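PDB 5IX8: putative sugar ABC transport system, substrate-binding protein, which probably binds a sugar in the periplasm and delivers it to an ABC transporter, as do other periplasmic binding proteins of its family. Local coordinates for residues R2-V7 with I256-L260. Sequence-based numbering, arbitrary orientation.
Sequences RLQGIV and IMGRL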
loop_
_atom_site.group_PDB
_atom_site.type_symbol
_atom_site.label_atom_id
_atom_site.label_comp_id
_atom_site.label_asym_id
_atom_site.label_seq_id
_atom_site.Cartn_x
_atom_site.Cartn_y
_atom_site.Cartn_z
ATOM N N ARG A 2 -5.322 -18.412 5.840
ATOM C CA ARG A 2 -5.539 -17.112 5.207
ATOM C C ARG A 2 -5.118 -15.960 6.110
ATOM O O ARG A 2 -4.960 -14.831 5.616
ATOM C CB ARG A 2 -7.017 -16.938 4.803
ATOM C CG ARG A 2 -7.985 -16.704 5.965
ATOM C CD ARG A 2 -9.454 -16.814 5.506
ATOM N NE ARG A 2 -10.373 -16.476 6.591
ATOM C CZ ARG A 2 -10.835 -17.341 7.487
ATOM N NH1 ARG A 2 -10.503 -18.648 7.431
ATOM N NH2 ARG A 2 -11.658 -16.907 8.427
ATOM N N LEU A 3 -5.001 -16.198 7.419
ATOM C CA LEU A 3 -4.568 -15.157 8.349
ATOM C C LEU A 3 -3.105 -15.329 8.767
ATOM O O LEU A 3 -2.632 -14.605 9.653
ATOM C CB LEU A 3 -5.499 -15.130 9.573
ATOM C CG LEU A 3 -6.923 -14.693 9.196
ATOM C CD1 LEU A 3 -7.909 -15.107 10.296
ATOM C CD2 LEU A 3 -6.972 -13.205 8.937
ATOM N N GLN A 4 -2.385 -16.264 8.133
ATOM C CA GLN A 4 -0.945 -16.499 8.357
ATOM C C GLN A 4 -0.587 -16.697 9.833
ATOM O O GLN A 4 0.495 -16.307 10.267
ATOM C CB GLN A 4 -0.094 -15.361 7.799
ATOM C CG GLN A 4 0.100 -15.351 6.313
ATOM C CD GLN A 4 1.053 -14.222 5.859
ATOM O OE1 GLN A 4 1.709 -13.549 6.680
ATOM N NE2 GLN A 4 1.133 -14.019 4.552
ATOM N N GLY A 5 -1.483 -17.296 10.613
ATOM C CA GLY A 5 -1.275 -17.486 12.045
ATOM C C GLY A 5 -1.251 -16.233 12.890
ATOM O O GLY A 5 -0.862 -16.300 14.053
ATOM N N ILE A 6 -1.671 -15.094 12.355
ATOM C CA ILE A 6 -1.550 -13.856 13.119
ATOM C C ILE A 6 -2.595 -13.796 14.210
ATOM O O ILE A 6 -2.327 -13.313 15.323
ATOM C CB ILE A 6 -1.650 -12.648 12.179
ATOM C CG1 ILE A 6 -0.401 -12.619 11.312
ATOM C CG2 ILE A 6 -1.827 -11.352 12.993
ATOM C CD1 ILE A 6 -0.530 -11.677 10.112
ATOM N N VAL A 7 -3.801 -14.275 13.908
ATOM C CA VAL A 7 -4.908 -14.235 14.842
ATOM C C VAL A 7 -5.841 -15.378 14.452
ATOM O O VAL A 7 -5.891 -15.777 13.288
ATOM C CB VAL A 7 -5.574 -12.844 14.771
ATOM C CG1 VAL A 7 -6.088 -12.582 13.339
ATOM C CG2 VAL A 7 -6.668 -12.737 15.784
ATOM N N ILE A 256 -4.668 -9.880 2.954
ATOM C CA ILE A 256 -4.594 -10.233 4.379
ATOM C C ILE A 256 -4.854 -8.997 5.253
ATOM O O ILE A 256 -5.449 -9.115 6.339
ATOM C CB ILE A 256 -3.276 -10.961 4.738
ATOM C CG1 ILE A 256 -3.433 -11.615 6.126
ATOM C CG2 ILE A 256 -2.072 -10.026 4.725
ATOM C CD1 ILE A 256 -2.335 -12.556 6.529
HETATM N N MSE A 257 -4.489 -7.796 4.783
HETATM C CA MSE A 257 -4.754 -6.596 5.575
HETATM C C MSE A 257 -6.247 -6.419 5.755
HETATM O O MSE A 257 -6.710 -6.099 6.859
HETATM C CB MSE A 257 -4.180 -5.341 4.931
HETATM C CG MSE A 257 -2.678 -5.317 4.850
HETATM SE SE MSE A 257 -2.078 -3.683 3.896
HETATM C CE MSE A 257 -0.364 -4.370 3.357
ATOM N N GLY A 258 -7.004 -6.664 4.676
ATOM C CA GLY A 258 -8.457 -6.558 4.763
ATOM C C GLY A 258 -9.057 -7.576 5.716
ATOM O O GLY A 258 -9.946 -7.253 6.499
ATOM N N ARG A 259 -8.588 -8.827 5.649
ATOM C CA ARG A 259 -9.084 -9.845 6.576
ATOM C C ARG A 259 -8.780 -9.460 8.005
ATOM O O ARG A 259 -9.616 -9.645 8.908
ATOM C CB ARG A 259 -8.463 -11.202 6.267
ATOM C CG ARG A 259 -8.721 -11.707 4.864
ATOM C CD ARG A 259 -8.340 -13.202 4.799
ATOM N NE ARG A 259 -8.505 -13.718 3.452
ATOM C CZ ARG A 259 -9.686 -13.993 2.902
ATOM N NH1 ARG A 259 -10.825 -13.857 3.611
ATOM N NH2 ARG A 259 -9.721 -14.418 1.643
ATOM N N LEU A 260 -7.561 -8.981 8.243
ATOM C CA LEU A 260 -7.198 -8.579 9.590
ATOM C C LEU A 260 -8.046 -7.418 10.079
ATOM O O LEU A 260 -8.414 -7.382 11.243
ATOM C CB LEU A 260 -5.718 -8.218 9.647
ATOM C CG LEU A 260 -4.772 -9.386 9.438
ATOM C CD1 LEU A 260 -3.339 -8.888 9.218
ATOM C CD2 LEU A 260 -4.830 -10.381 10.614
HETATM O O HOH W 1 -5.510 -13.654 3.196
#
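A type I' beta turn from Leu3 to Ile6, near the N terminus, lies against helix 254-270, where Ile256 points at it and Leu260 reaches it with its CD1 and CD2 methyls. The Ile6 N to Leu3 O hydrogen bond (2.9 Å) closes the turn. With CG1 of Ile256 anti to the backbone N (chi1 -165°) and the chain extended beyond it, CD1 reaches to within 3.6 Å of Leu3 C; the Gln4 side chain, touching CD1 through CB, CG and CD, crosses Ile256 at about a right angle. One turn along, Leu260 CD2 is gripped by three methyls: Val7 CG1 at 3.7 Å, Leu3 CD2 and Ile6 CG2. In this two-domain periplasmic binding protein fold, the chain returns after strand 246-250 of the second lobe to the parallel sheet of the first, where Leu260 also touches Val118 and Phe289. At Arg2 the contact passes to two crossing arginines, Arg2 CG lying 3.7 Å from Arg259 CD. Arg2 CD rests over one face of the Arg259 guanidinium, 3.5 Å above its plane and offset toward the rim, and the two guanidinium planes stand 86° apart. Glu40, salt-bridged to both arginines, probably offsets their like charges; Asp39 also pairs with Arg259. At the Arg259 guanidinium edge, a water accepts from Arg259 NE (3.0 Å) and donates to Arg2 O (2.7 Å).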